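Local atomic coordinates of coenzyme PQQ synthesis protein B (Methylobacterium extorquens, PDB entry 4Z7R), a protein that takes part in pyrroloquinoline quinone biosynthesis and may help carry the cofactor or its precursor to the periplasm. Residues A10-C24 against V264-D276. Residues are numbered along the deposited sequence; the frame is centred on the assembly and turned at random.
With ZN (zinc ion), chain C; ZN (zinc ion), chain D.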
loop_
_atom_site.group_PDB
_atom_site.type_symbol
_atom_site.label_atom_id
_atom_site.label_comp_id
_atom_site.label_asym_id
_atom_site.label_seq_id
_atom_site.Cartn_x
_atom_site.Cartn_y
_atom_site.Cartn_z
ATOM N N ALA A 10 12.184 3.242 -5.553
ATOM C CA ALA A 10 12.663 2.481 -4.407
ATOM C C ALA A 10 11.664 2.582 -3.261
ATOM O O ALA A 10 10.619 3.221 -3.397
ATOM C CB ALA A 10 14.030 2.979 -3.968
ATOM N N GLY A 11 11.972 1.918 -2.150
ATOM C CA GLY A 11 11.172 2.038 -0.944
ATOM C C GLY A 11 10.844 3.491 -0.654
ATOM O O GLY A 11 11.709 4.359 -0.758
ATOM N N GLY A 12 9.585 3.757 -0.324
ATOM C CA GLY A 12 9.131 5.105 -0.027
ATOM C C GLY A 12 8.388 5.737 -1.189
ATOM O O GLY A 12 7.534 6.607 -1.001
ATOM N N GLY A 13 8.713 5.295 -2.399
ATOM C CA GLY A 13 8.127 5.862 -3.597
ATOM C C GLY A 13 8.546 7.297 -3.840
ATOM O O GLY A 13 9.445 7.822 -3.178
ATOM N N VAL A 14 7.898 7.929 -4.813
ATOM C CA VAL A 14 8.119 9.340 -5.112
ATOM C C VAL A 14 6.760 10.019 -5.262
ATOM O O VAL A 14 5.995 9.673 -6.158
ATOM C CB VAL A 14 8.946 9.548 -6.398
ATOM C CG1 VAL A 14 9.263 11.019 -6.583
ATOM C CG2 VAL A 14 10.234 8.736 -6.356
ATOM N N PRO A 15 6.445 10.974 -4.373
ATOM C CA PRO A 15 7.275 11.382 -3.235
ATOM C C PRO A 15 7.201 10.387 -2.085
ATOM O O PRO A 15 6.344 9.503 -2.082
ATOM C CB PRO A 15 6.661 12.720 -2.824
ATOM C CG PRO A 15 5.209 12.549 -3.148
ATOM C CD PRO A 15 5.177 11.724 -4.420
ATOM N N GLN A 16 8.099 10.535 -1.120
ATOM C CA GLN A 16 8.042 9.742 0.099
ATOM C C GLN A 16 7.233 10.515 1.137
ATOM O O GLN A 16 7.344 11.737 1.231
ATOM C CB GLN A 16 9.448 9.428 0.600
ATOM C CG GLN A 16 9.511 8.662 1.904
ATOM C CD GLN A 16 10.926 8.248 2.238
ATOM O OE1 GLN A 16 11.577 7.546 1.464
ATOM N NE2 GLN A 16 11.423 8.708 3.378
ATOM N N TRP A 17 6.410 9.799 1.899
ATOM C CA TRP A 17 5.362 10.425 2.708
ATOM C C TRP A 17 5.876 11.447 3.717
ATOM O O TRP A 17 5.160 12.381 4.072
ATOM C CB TRP A 17 4.559 9.352 3.443
ATOM C CG TRP A 17 5.284 8.713 4.579
ATOM C CD1 TRP A 17 6.275 7.773 4.500
ATOM C CD2 TRP A 17 5.068 8.954 5.975
ATOM N NE1 TRP A 17 6.689 7.419 5.763
ATOM C CE2 TRP A 17 5.962 8.128 6.685
ATOM C CE3 TRP A 17 4.203 9.786 6.693
ATOM C CZ2 TRP A 17 6.020 8.115 8.078
ATOM C CZ3 TRP A 17 4.260 9.771 8.075
ATOM C CH2 TRP A 17 5.160 8.938 8.753
ATOM N N ASN A 18 7.111 11.274 4.176
ATOM C CA ASN A 18 7.689 12.203 5.144
ATOM C C ASN A 18 8.925 12.923 4.614
ATOM O O ASN A 18 9.776 13.360 5.388
ATOM C CB ASN A 18 8.044 11.463 6.435
ATOM C CG ASN A 18 9.180 10.478 6.244
ATOM O OD1 ASN A 18 9.401 9.977 5.140
ATOM N ND2 ASN A 18 9.911 10.199 7.317
ATOM N N CYS A 19 9.034 13.041 3.297
ATOM C CA CYS A 19 10.205 13.683 2.715
ATOM C C CYS A 19 9.870 14.973 1.985
ATOM O O CYS A 19 8.895 15.039 1.238
ATOM C CB CYS A 19 10.919 12.727 1.758
ATOM S SG CYS A 19 12.502 13.365 1.171
ATOM N N ARG A 20 10.692 15.994 2.208
ATOM C CA ARG A 20 10.574 17.252 1.485
ATOM C C ARG A 20 11.893 17.646 0.832
ATOM O O ARG A 20 12.229 18.829 0.773
ATOM C CB ARG A 20 10.099 18.372 2.414
ATOM C CG ARG A 20 8.604 18.376 2.650
ATOM C CD ARG A 20 7.855 18.757 1.389
ATOM N NE ARG A 20 7.678 20.200 1.270
ATOM C CZ ARG A 20 6.527 20.780 0.951
ATOM N NH1 ARG A 20 5.455 20.036 0.715
ATOM N NH2 ARG A 20 6.446 22.102 0.865
ATOM N N CYS A 21 12.647 16.658 0.353
ATOM C CA CYS A 21 13.828 16.946 -0.457
ATOM C C CYS A 21 13.393 17.684 -1.726
ATOM O O CYS A 21 12.201 17.786 -2.009
ATOM C CB CYS A 21 14.607 15.662 -0.788
ATOM S SG CYS A 21 13.995 14.622 -2.155
ATOM N N SER A 22 14.354 18.198 -2.484
ATOM C CA SER A 22 14.040 19.015 -3.653
ATOM C C SER A 22 13.243 18.236 -4.701
ATOM O O SER A 22 12.403 18.803 -5.399
ATOM C CB SER A 22 15.325 19.565 -4.274
ATOM O OG SER A 22 16.291 18.542 -4.433
ATOM N N ILE A 23 13.498 16.937 -4.802
ATOM C CA ILE A 23 12.790 16.103 -5.768
ATOM C C ILE A 23 11.351 15.836 -5.328
ATOM O O ILE A 23 10.408 16.070 -6.090
ATOM C CB ILE A 23 13.531 14.773 -6.000
ATOM C CG1 ILE A 23 14.860 15.041 -6.713
ATOM C CG2 ILE A 23 12.676 13.821 -6.827
ATOM C CD1 ILE A 23 15.884 13.931 -6.574
ATOM N N CYS A 24 11.179 15.355 -4.098
ATOM C CA CYS A 24 9.844 15.119 -3.555
ATOM C C CYS A 24 9.005 16.392 -3.538
ATOM O O CYS A 24 7.813 16.354 -3.838
ATOM C CB CYS A 24 9.924 14.534 -2.144
ATOM S SG CYS A 24 10.457 12.811 -2.088
ATOM N N VAL A 264 15.426 0.677 -12.634
ATOM C CA VAL A 264 14.240 0.681 -11.788
ATOM C C VAL A 264 14.669 0.834 -10.331
ATOM O O VAL A 264 15.862 0.964 -10.047
ATOM C CB VAL A 264 13.404 -0.608 -11.960
ATOM C CG1 VAL A 264 12.929 -0.742 -13.399
ATOM C CG2 VAL A 264 14.214 -1.832 -11.553
ATOM N N HIS A 265 13.699 0.822 -9.418
ATOM C CA HIS A 265 13.968 0.921 -7.984
ATOM C C HIS A 265 14.764 2.182 -7.662
ATOM O O HIS A 265 15.740 2.137 -6.914
ATOM C CB HIS A 265 14.719 -0.324 -7.493
ATOM C CG HIS A 265 14.716 -0.489 -6.006
ATOM N ND1 HIS A 265 15.632 0.134 -5.185
ATOM C CD2 HIS A 265 13.916 -1.219 -5.193
ATOM C CE1 HIS A 265 15.391 -0.200 -3.930
ATOM N NE2 HIS A 265 14.355 -1.019 -3.907
ATOM N N ILE A 266 14.353 3.301 -8.248
ATOM C CA ILE A 266 15.046 4.573 -8.074
ATOM C C ILE A 266 14.559 5.332 -6.840
ATOM O O ILE A 266 13.368 5.600 -6.702
ATOM C CB ILE A 266 14.875 5.450 -9.323
ATOM C CG1 ILE A 266 15.321 4.669 -10.564
ATOM C CG2 ILE A 266 15.667 6.735 -9.182
ATOM C CD1 ILE A 266 14.759 5.196 -11.860
ATOM N N ASN A 267 15.479 5.686 -5.944
ATOM C CA ASN A 267 15.086 6.371 -4.713
ATOM C C ASN A 267 14.672 7.808 -4.982
ATOM O O ASN A 267 15.125 8.423 -5.945
ATOM C CB ASN A 267 16.211 6.348 -3.680
ATOM C CG ASN A 267 15.706 6.598 -2.269
ATOM O OD1 ASN A 267 14.769 5.947 -1.817
ATOM N ND2 ASN A 267 16.313 7.558 -1.575
ATOM N N ASN A 268 13.818 8.344 -4.115
ATOM C CA ASN A 268 13.310 9.700 -4.279
ATOM C C ASN A 268 14.417 10.751 -4.297
ATOM O O ASN A 268 14.206 11.869 -4.753
ATOM C CB ASN A 268 12.307 10.029 -3.169
ATOM C CG ASN A 268 12.956 10.132 -1.803
ATOM O OD1 ASN A 268 13.462 11.192 -1.421
ATOM N ND2 ASN A 268 12.945 9.034 -1.056
ATOM N N THR A 269 15.593 10.389 -3.794
ATOM C CA THR A 269 16.723 11.310 -3.720
ATOM C C THR A 269 17.612 11.299 -4.966
ATOM O O THR A 269 18.629 11.989 -5.015
ATOM C CB THR A 269 17.603 10.988 -2.503
ATOM O OG1 THR A 269 17.981 9.606 -2.551
ATOM C CG2 THR A 269 16.840 11.241 -1.212
ATOM N N ASN A 270 17.230 10.528 -5.976
ATOM C CA ASN A 270 18.066 10.391 -7.166
ATOM C C ASN A 270 17.708 11.434 -8.222
ATOM O O ASN A 270 16.582 11.458 -8.715
ATOM C CB ASN A 270 17.939 8.979 -7.741
ATOM C CG ASN A 270 19.011 8.660 -8.772
ATOM O OD1 ASN A 270 19.470 9.537 -9.503
ATOM N ND2 ASN A 270 19.417 7.397 -8.828
ATOM N N PRO A 271 18.677 12.290 -8.584
ATOM C CA PRO A 271 18.433 13.400 -9.520
ATOM C C PRO A 271 18.083 12.973 -10.950
ATOM O O PRO A 271 17.675 13.830 -11.735
ATOM C CB PRO A 271 19.753 14.188 -9.505
ATOM C CG PRO A 271 20.756 13.317 -8.849
ATOM C CD PRO A 271 20.035 12.311 -8.013
ATOM N N VAL A 272 18.232 11.696 -11.297
ATOM C CA VAL A 272 17.774 11.247 -12.612
ATOM C C VAL A 272 16.248 11.309 -12.688
ATOM O O VAL A 272 15.676 11.274 -13.776
ATOM C CB VAL A 272 18.242 9.812 -12.954
ATOM C CG1 VAL A 272 19.758 9.699 -12.848
ATOM C CG2 VAL A 272 17.548 8.785 -12.064
ATOM N N LEU A 273 15.594 11.411 -11.533
ATOM C CA LEU A 273 14.139 11.539 -11.489
ATOM C C LEU A 273 13.693 12.892 -12.024
ATOM O O LEU A 273 12.560 13.047 -12.480
ATOM C CB LEU A 273 13.617 11.352 -10.065
ATOM C CG LEU A 273 13.737 9.957 -9.456
ATOM C CD1 LEU A 273 13.335 9.996 -7.993
ATOM C CD2 LEU A 273 12.882 8.961 -10.228
ATOM N N ILE A 274 14.589 13.872 -11.961
ATOM C CA ILE A 274 14.291 15.204 -12.464
ATOM C C ILE A 274 14.409 15.169 -13.979
ATOM O O ILE A 274 15.493 14.940 -14.520
ATOM C CB ILE A 274 15.234 16.269 -11.877
ATOM C CG1 ILE A 274 15.057 16.355 -10.360
ATOM C CG2 ILE A 274 14.967 17.626 -12.511
ATOM C CD1 ILE A 274 16.167 17.110 -9.658
ATOM N N GLU A 275 13.281 15.396 -14.651
ATOM C CA GLU A 275 13.149 15.169 -16.086
ATOM C C GLU A 275 14.185 15.929 -16.910
ATOM O O GLU A 275 14.675 15.419 -17.914
ATOM C CB GLU A 275 11.740 15.556 -16.555
ATOM C CG GLU A 275 10.623 14.673 -16.009
ATOM C CD GLU A 275 10.659 13.265 -16.566
ATOM O OE1 GLU A 275 10.842 13.116 -17.790
ATOM O OE2 GLU A 275 10.503 12.306 -15.779
ATOM N N ASP A 276 14.510 17.149 -16.496
ATOM C CA ASP A 276 15.436 17.967 -17.271
ATOM C C ASP A 276 16.823 18.128 -16.662
ATOM O O ASP A 276 17.547 19.057 -17.014
ATOM C CB ASP A 276 14.840 19.348 -17.506
ATOM C CG ASP A 276 14.545 20.089 -16.220
ATOM O OD1 ASP A 276 14.519 19.448 -15.151
ATOM O OD2 ASP A 276 14.333 21.317 -16.283
HETATM ZN ZN ZN C . 12.586 13.062 -1.115
HETATM ZN ZN ZN D . 13.493 -1.618 -2.078
HETATM O O HOH W 1 11.828 6.665 -2.544
HETATM O O HOH W 2 14.116 0.171 -0.833
HETATM O O HOH W 3 13.938 -3.600 -2.093
#
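Ala10 lies over one face of the His265 imidazole, its CB 3.7 Å from the ring centroid and 27° off the normal, a CH-pi contact displaced toward the rim. At the ring's edge NE2 binds a zinc ion at 2.1 Å, completed by Asp92 and two waters, while ND1 is hydrogen-bonded to Thr218, which fixes the ring's rotation. The Asn268 amide stands 75° to that of Gln16; its OD1 binds the second zinc at 2.1 Å, as fourth ligand beside the SG atoms of Cys19, Cys21 and Cys24. With CG between backbone N and carbonyl carbon (chi1 68°), Asn268 turns this oxygen toward the zinc, and its ND2 donates to a water 3.0 Å away that also lies 2.7 Å from Gly13 O, to which it can donate. One direct backbone bond, Ala10 N to Ile266 O (2.9 Å), ties the segments. Val14 CG2 meets Leu273 CD1 tip to tip at 3.7 Å; Ile23 CD1 lies 3.2 Å from Asn268 O, and its CG1 packs on Ile274 CD1. Three sulfurs and one amide oxygen are consistent with a structural zinc tying two segments far apart in sequence, whereas the His/Asp zinc, with two water ligands, is consistent with the metallo-beta-lactamase metal centre.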